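Local structure of uncharacterized protein lp_0118 (Lactobacillus plantarum, 3K2Y) at the interface of chains A and B. The protein is of unknown function but probably binds nucleic acid, possibly single-stranded DNA, through its HIRAN domain. Numbering follows the deposited sequence. Chains: chain A/B, uncharacterized protein lp_0118.

Contact 1: the interface of chains A and B. Residues chain A 44-45; chain B 15, 18, 43, 45, 49, 62.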
ATOM      1  N   GLN A  44       5.134  -1.651  -1.417  1.00 24.31           N
ATOM      2  CA  GLN A  44       4.799  -2.686  -2.389  1.00 24.66           C
ATOM      3  C   GLN A  44       3.630  -2.337  -3.302  1.00 25.93           C
ATOM      4  O   GLN A  44       3.449  -2.962  -4.346  1.00 26.39           O
ATOM      5  CB  GLN A  44       4.508  -4.018  -1.680  1.00 22.89           C
ATOM      6  CG  GLN A  44       3.284  -4.008  -0.774  1.00 22.87           C
ATOM      7  CD  GLN A  44       3.639  -3.868   0.697  1.00 25.48           C
ATOM      8  OE1 GLN A  44       4.596  -3.179   1.059  1.00 26.42           O
ATOM      9  NE2 GLN A  44       2.856  -4.512   1.556  1.00 26.08           N
ATOM     10  N   TYR A  45       2.843  -1.336  -2.929  1.00 24.33           N
ATOM     11  CA  TYR A  45       1.693  -0.963  -3.742  1.00 26.72           C
ATOM     12  C   TYR A  45       1.983   0.216  -4.668  1.00 27.13           C
ATOM     13  O   TYR A  45       1.322   0.386  -5.694  1.00 27.42           O
ATOM     14  CB  TYR A  45       0.498  -0.629  -2.836  1.00 25.33           C
ATOM     15  CG  TYR A  45       0.216  -1.688  -1.789  1.00 23.57           C
ATOM     16  CD1 TYR A  45      -0.074  -3.002  -2.160  1.00 23.19           C
ATOM     17  CD2 TYR A  45       0.276  -1.384  -0.428  1.00 24.65           C
ATOM     18  CE1 TYR A  45      -0.294  -3.997  -1.199  1.00 23.81           C
ATOM     19  CE2 TYR A  45       0.057  -2.368   0.543  1.00 25.33           C
ATOM     20  CZ  TYR A  45      -0.224  -3.676   0.146  1.00 24.78           C
ATOM     21  OH  TYR A  45      -0.419  -4.657   1.092  1.00 19.71           O
TER
ATOM     22  N   GLY B  15       0.988  -4.654  -7.497  1.00 24.29           N
ATOM     23  CA  GLY B  15       2.393  -4.343  -7.299  1.00 22.96           C
ATOM     24  C   GLY B  15       3.386  -5.082  -8.177  1.00 24.91           C
ATOM     25  O   GLY B  15       4.594  -4.946  -7.986  1.00 25.12           O
ATOM     26  N   TYR B  18       6.526  -3.380  -9.445  1.00 36.21           N
ATOM     27  CA  TYR B  18       7.556  -3.024  -8.478  1.00 36.28           C
ATOM     28  C   TYR B  18       8.336  -4.237  -7.998  1.00 37.16           C
ATOM     29  O   TYR B  18       9.103  -4.153  -7.038  1.00 37.78           O
ATOM     30  CB  TYR B  18       6.916  -2.309  -7.289  1.00 34.49           C
ATOM     31  CG  TYR B  18       5.928  -1.248  -7.707  1.00 33.30           C
ATOM     32  CD1 TYR B  18       6.340  -0.130  -8.434  1.00 32.02           C
ATOM     33  CD2 TYR B  18       4.570  -1.382  -7.416  1.00 32.40           C
ATOM     34  CE1 TYR B  18       5.419   0.829  -8.866  1.00 30.92           C
ATOM     35  CE2 TYR B  18       3.640  -0.430  -7.846  1.00 29.40           C
ATOM     36  CZ  TYR B  18       4.074   0.668  -8.568  1.00 30.75           C
ATOM     37  OH  TYR B  18       3.161   1.602  -8.998  1.00 31.11           O
ATOM     38  N   ASN B  43       4.938  -6.094   7.910  1.00 27.75           N
ATOM     39  CA  ASN B  43       5.089  -5.083   6.872  1.00 27.04           C
ATOM     40  C   ASN B  43       4.922  -3.683   7.463  1.00 27.37           C
ATOM     41  O   ASN B  43       3.945  -3.395   8.164  1.00 25.93           O
ATOM     42  CB  ASN B  43       4.062  -5.300   5.754  1.00 28.10           C
ATOM     43  CG  ASN B  43       4.351  -4.448   4.527  1.00 24.17           C
ATOM     44  OD1 ASN B  43       5.248  -4.751   3.746  1.00 24.19           O
ATOM     45  ND2 ASN B  43       3.598  -3.366   4.369  1.00 24.76           N
ATOM     46  N   TYR B  45       4.235  -0.978   5.952  1.00 26.62           N
ATOM     47  CA  TYR B  45       3.236  -0.154   5.289  1.00 26.53           C
ATOM     48  C   TYR B  45       1.815  -0.668   5.497  1.00 26.43           C
ATOM     49  O   TYR B  45       0.853   0.100   5.469  1.00 24.13           O
ATOM     50  CB  TYR B  45       3.561  -0.087   3.795  1.00 26.24           C
ATOM     51  CG  TYR B  45       5.040   0.098   3.517  1.00 28.12           C
ATOM     52  CD1 TYR B  45       5.686   1.300   3.814  1.00 31.45           C
ATOM     53  CD2 TYR B  45       5.798  -0.938   2.983  1.00 29.78           C
ATOM     54  CE1 TYR B  45       7.054   1.459   3.586  1.00 32.22           C
ATOM     55  CE2 TYR B  45       7.164  -0.794   2.751  1.00 30.64           C
ATOM     56  CZ  TYR B  45       7.786   0.404   3.055  1.00 33.07           C
ATOM     57  OH  TYR B  45       9.139   0.538   2.837  1.00 33.25           O
ATOM     58  N   ALA B  49      -0.501  -7.245   5.135  1.00 28.25           N
ATOM     59  CA  ALA B  49       0.245  -7.590   3.930  1.00 26.67           C
ATOM     60  C   ALA B  49       0.375  -9.086   3.689  1.00 27.76           C
ATOM     61  O   ALA B  49       0.685  -9.848   4.604  1.00 25.54           O
ATOM     62  CB  ALA B  49       1.620  -6.965   3.978  1.00 25.99           C
ATOM     63  N   TYR B  62       1.564  -8.614  -4.480  1.00 20.92           N
ATOM     64  CA  TYR B  62       0.761  -8.686  -3.265  1.00 22.27           C
ATOM     65  C   TYR B  62      -0.737  -8.700  -3.517  1.00 22.10           C
ATOM     66  O   TYR B  62      -1.206  -8.263  -4.562  1.00 22.17           O
ATOM     67  CB  TYR B  62       1.076  -7.505  -2.340  1.00 22.17           C
ATOM     68  CG  TYR B  62       2.430  -7.569  -1.675  1.00 19.52           C
ATOM     69  CD1 TYR B  62       3.599  -7.366  -2.403  1.00 18.75           C
ATOM     70  CD2 TYR B  62       2.538  -7.848  -0.314  1.00 21.27           C
ATOM     71  CE1 TYR B  62       4.849  -7.440  -1.792  1.00 20.38           C
ATOM     72  CE2 TYR B  62       3.781  -7.927   0.310  1.00 22.05           C
ATOM     73  CZ  TYR B  62       4.932  -7.723  -0.431  1.00 22.40           C
ATOM     74  OH  TYR B  62       6.162  -7.806   0.187  1.00 21.87           O
TER
HETATM   75  O   HOH W   1       5.172  -5.075  -4.959  1.00 33.49           O

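Contact 2: the interface of chains A and B. Residues chain A 43, 45, 59, 62; chain B 14, 45-46, 65, 68.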
ATOM      1  N   ASN A  43       7.343   0.910  -0.815  1.00 23.98           N
ATOM      2  CA  ASN A  43       5.942   0.525  -0.674  1.00 24.02           C
ATOM      3  C   ASN A  43       5.593  -0.461  -1.799  1.00 24.85           C
ATOM      4  O   ASN A  43       5.746  -0.152  -2.982  1.00 24.11           O
ATOM      5  CB  ASN A  43       5.043   1.769  -0.732  1.00 20.60           C
ATOM      6  CG  ASN A  43       3.589   1.460  -0.399  1.00 20.26           C
ATOM      7  OD1 ASN A  43       2.927   0.706  -1.113  1.00 20.02           O
ATOM      8  ND2 ASN A  43       3.089   2.043   0.688  1.00 17.88           N
ATOM      9  N   TYR A  45       2.843  -1.336  -2.929  1.00 24.33           N
ATOM     10  CA  TYR A  45       1.693  -0.963  -3.742  1.00 26.72           C
ATOM     11  C   TYR A  45       1.983   0.216  -4.668  1.00 27.13           C
ATOM     12  O   TYR A  45       1.322   0.386  -5.694  1.00 27.42           O
ATOM     13  CB  TYR A  45       0.498  -0.629  -2.836  1.00 25.33           C
ATOM     14  CG  TYR A  45       0.216  -1.688  -1.789  1.00 23.57           C
ATOM     15  CD1 TYR A  45      -0.074  -3.002  -2.160  1.00 23.19           C
ATOM     16  CD2 TYR A  45       0.276  -1.384  -0.428  1.00 24.65           C
ATOM     17  CE1 TYR A  45      -0.294  -3.997  -1.199  1.00 23.81           C
ATOM     18  CE2 TYR A  45       0.057  -2.368   0.543  1.00 25.33           C
ATOM     19  CZ  TYR A  45      -0.224  -3.676   0.146  1.00 24.78           C
ATOM     20  OH  TYR A  45      -0.419  -4.657   1.092  1.00 19.71           O
ATOM     21  N   LYS A  59       0.402   7.980  11.942  1.00 35.59           N
ATOM     22  CA  LYS A  59       0.054   7.902  10.530  1.00 32.03           C
ATOM     23  C   LYS A  59      -1.352   8.409  10.235  1.00 32.02           C
ATOM     24  O   LYS A  59      -2.289   8.150  10.987  1.00 32.35           O
ATOM     25  CB  LYS A  59       0.207   6.467  10.032  1.00 31.12           C
ATOM     26  CG  LYS A  59       0.202   6.341   8.523  1.00 26.92           C
ATOM     27  CD  LYS A  59       0.540   4.931   8.094  1.00 25.35           C
ATOM     28  CE  LYS A  59       0.820   4.867   6.602  1.00 26.48           C
ATOM     29  NZ  LYS A  59       1.229   3.501   6.175  1.00 23.01           N
ATOM     30  N   TYR A  62      -1.874   8.477   3.019  1.00 24.07           N
ATOM     31  CA  TYR A  62      -0.937   8.683   1.919  1.00 22.43           C
ATOM     32  C   TYR A  62      -1.371   9.811   1.008  1.00 24.05           C
ATOM     33  O   TYR A  62      -2.536  10.207   1.008  1.00 24.31           O
ATOM     34  CB  TYR A  62      -0.821   7.420   1.063  1.00 21.47           C
ATOM     35  CG  TYR A  62      -0.071   6.295   1.718  1.00 21.19           C
ATOM     36  CD1 TYR A  62      -0.694   5.450   2.633  1.00 20.52           C
ATOM     37  CD2 TYR A  62       1.280   6.097   1.448  1.00 21.27           C
ATOM     38  CE1 TYR A  62       0.015   4.436   3.269  1.00 21.29           C
ATOM     39  CE2 TYR A  62       1.996   5.091   2.077  1.00 25.97           C
ATOM     40  CZ  TYR A  62       1.361   4.266   2.987  1.00 23.47           C
ATOM     41  OH  TYR A  62       2.090   3.299   3.634  1.00 24.84           O
TER
ATOM     42  N   VAL B  14      -1.524  -7.274  -6.879  1.00 23.73           N
ATOM     43  CA  VAL B  14      -1.040  -5.976  -7.328  1.00 22.67           C
ATOM     44  C   VAL B  14       0.457  -5.799  -7.069  1.00 23.97           C
ATOM     45  O   VAL B  14       1.110  -6.679  -6.505  1.00 23.80           O
ATOM     46  CB  VAL B  14      -1.802  -4.827  -6.608  1.00 23.08           C
ATOM     47  CG1 VAL B  14      -3.291  -4.876  -6.956  1.00 18.44           C
ATOM     48  CG2 VAL B  14      -1.614  -4.945  -5.096  1.00 19.13           C
ATOM     49  N   TYR B  45       4.235  -0.978   5.952  1.00 26.62           N
ATOM     50  CA  TYR B  45       3.236  -0.154   5.289  1.00 26.53           C
ATOM     51  C   TYR B  45       1.815  -0.668   5.497  1.00 26.43           C
ATOM     52  O   TYR B  45       0.853   0.100   5.469  1.00 24.13           O
ATOM     53  CB  TYR B  45       3.561  -0.087   3.795  1.00 26.24           C
ATOM     54  CG  TYR B  45       5.040   0.098   3.517  1.00 28.12           C
ATOM     55  CD1 TYR B  45       5.686   1.300   3.814  1.00 31.45           C
ATOM     56  CD2 TYR B  45       5.798  -0.938   2.983  1.00 29.78           C
ATOM     57  CE1 TYR B  45       7.054   1.459   3.586  1.00 32.22           C
ATOM     58  CE2 TYR B  45       7.164  -0.794   2.751  1.00 30.64           C
ATOM     59  CZ  TYR B  45       7.786   0.404   3.055  1.00 33.07           C
ATOM     60  OH  TYR B  45       9.139   0.538   2.837  1.00 33.25           O
ATOM     61  N   ASP B  46       1.690  -1.970   5.731  1.00 26.45           N
ATOM     62  CA  ASP B  46       0.382  -2.585   5.905  1.00 27.96           C
ATOM     63  C   ASP B  46       0.527  -3.914   6.641  1.00 29.36           C
ATOM     64  O   ASP B  46       1.061  -4.875   6.091  1.00 29.64           O
ATOM     65  CB  ASP B  46      -0.238  -2.774   4.515  1.00 28.45           C
ATOM     66  CG  ASP B  46      -1.463  -3.651   4.523  1.00 29.89           C
ATOM     67  OD1 ASP B  46      -2.198  -3.656   5.532  1.00 30.45           O
ATOM     68  OD2 ASP B  46      -1.699  -4.325   3.496  1.00 29.24           O
ATOM     69  N   ARG B  65      -4.850  -4.302  -1.308  1.00 27.61           N
ATOM     70  CA  ARG B  65      -5.069  -3.820   0.046  1.00 29.69           C
ATOM     71  C   ARG B  65      -6.544  -3.908   0.435  1.00 30.60           C
ATOM     72  O   ARG B  65      -6.868  -4.161   1.597  1.00 30.60           O
ATOM     73  CB  ARG B  65      -4.577  -2.374   0.166  1.00 31.10           C
ATOM     74  CG  ARG B  65      -4.435  -1.864   1.587  1.00 28.94           C
ATOM     75  CD  ARG B  65      -3.748  -0.521   1.587  1.00 28.85           C
ATOM     76  NE  ARG B  65      -2.855  -0.362   2.731  1.00 31.88           N
ATOM     77  CZ  ARG B  65      -1.716   0.319   2.684  1.00 34.28           C
ATOM     78  NH1 ARG B  65      -1.341   0.897   1.550  1.00 38.00           N
ATOM     79  NH2 ARG B  65      -0.951   0.417   3.758  1.00 31.69           N
ATOM     80  N   ASN B  68      -7.230  -7.547   1.534  1.00 33.60           N
ATOM     81  CA  ASN B  68      -6.287  -8.044   2.535  1.00 34.02           C
ATOM     82  C   ASN B  68      -6.898  -8.711   3.766  1.00 34.22           C
ATOM     83  O   ASN B  68      -6.789  -9.925   3.959  1.00 30.53           O
ATOM     84  CB  ASN B  68      -5.417  -6.878   3.022  1.00 33.58           C
ATOM     85  CG  ASN B  68      -4.048  -6.881   2.406  1.00 33.66           C
ATOM     86  OD1 ASN B  68      -3.279  -5.934   2.566  1.00 33.33           O
ATOM     87  ND2 ASN B  68      -3.726  -7.956   1.700  1.00 34.24           N
TER
HETATM   88  O   HOH W   2      -1.093  -7.482   0.889  1.00 27.03           O

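Contact 1: the interface of chains A and B
A:Gln44 pushes its side chain between the ring of its own neighbour A:Tyr45 and the ring of B:Tyr62, joining two copies of a HIRAN domain. The residue belongs to the Asn-Gln-Tyr-Asp-Asp-Asn-Ala segment typical of this family, and B:Asn43, B:Tyr45 and B:Ala49 come from the same segment of chain B. CH-pi packing joins the two chains: methylene CG of A:Gln44 lies over the centre of the B:Tyr62 ring, 3.7 Å from its centroid. That CG also sits 3.5 Å above the plane of the A:Tyr45 ring, so it has an aromatic face on two sides, the rings set at an angle around it. Its position follows from chi1 of 65°, which wedges CG between the backbone N and the carbonyl carbon, and from the bend at chi2 that turns the amide toward B:Asn43. CB joins in, 3.4 Å from CE1 of B:Tyr62, and the rim of A:Tyr45 touches CB of B:Tyr62 through CE1.

Among polar groups the fit is poorer. The amides of A:Gln44 and B:Asn43 approach from opposite directions with planes 86° apart. As modelled, OE1 of A:Gln44 clashes with OD1 of B:Asn43 at 3.2 Å, and the two nitrogens also meet. The amide orientations are therefore doubtful, as is the weak 3.5 Å hydrogen bond from ND2 of B:Asn43 to OE1 of A:Gln44; a flip of one amide would pair N with O. A water bridges the backbones: it lies 2.8 Å from the carbonyl O of A:Gln44 and 3.1 Å from the carbonyl O of B:Gly15. Also at the backbone, CE2 of B:Tyr18 comes within 3.3 Å of the carbonyl O of A:Tyr45.

Contact 2: the interface of chains A and B
The phenol of A:Tyr45 reaches across to the carboxylate of B:Asp46, tyrosine and aspartate both belonging to the conserved Asn-x-Tyr-Asp segment of the HIRAN domain. In the HIRAN domain of HLTF the corresponding surface binds single-stranded DNA, so the inserted ring may occupy part of a similar site here.

Hydrogen bonding centres on the hydroxyl. OH of A:Tyr45 donates to OD2 of B:Asp46 over 2.7 Å, meeting the anti lone pair, the one turned away from the other carboxylate oxygen; ring and carboxylate planes are 47° apart. A water at the ring edge, in its plane, lies 2.9 Å from the same OH and is also hydrogen-bonded to ND2 of B:Asn68, giving the phenol a second tie to chain B. Behind the ring, the backbone N of A:Tyr45 is held by OD1 of A:Asn43 at 2.7 Å, in the carbonyl plane, which may steady the loop that presents it.

Packing borders the ring as well. The guanidinium of B:Arg65 comes crosswise, tilted 49° to the ring, with CE2 of A:Tyr45 above its face toward the rim; NH1 is 3.4 Å from CD2. The arginine chain is extended to CD and turns at chi3 (-143°), which sets how the guanidinium is tilted. CG2 of B:Val14 touches the other rim at CD1. In a separate CH-pi contact, CA of A:Asn43 lies 4.0 Å from the centroid of the B:Tyr45 ring, offset toward its rim.

Charge gathers at the B:Tyr45 carbonyl. This O lies at the edge of the B:Arg65 guanidinium, in its plane, while NZ of A:Lys59 approaches it at 3.5 Å. The amine donates to OH of A:Tyr62 at 2.7 Å. The carbonyl could soften any repulsion between lysine and arginine.

Contact 1 and contact 2 lie side by side, the centres of their C-alpha atoms about 6 Å apart, and share A:Tyr45 and B:Tyr45. A:Gln44 and A:Tyr45 are consecutive, so one loop of chain A serves both. The two copies play different parts: the strand 59-63 tyrosine packs against glutamine in contact 1 when it comes from chain B, but flanks B:Tyr45 in contact 2 when it comes from chain A. The pairing is accordingly not an exact two-fold. It may arise from crystal packing; the structure alone does not show whether such a dimer forms in solution or competes with nucleic acid.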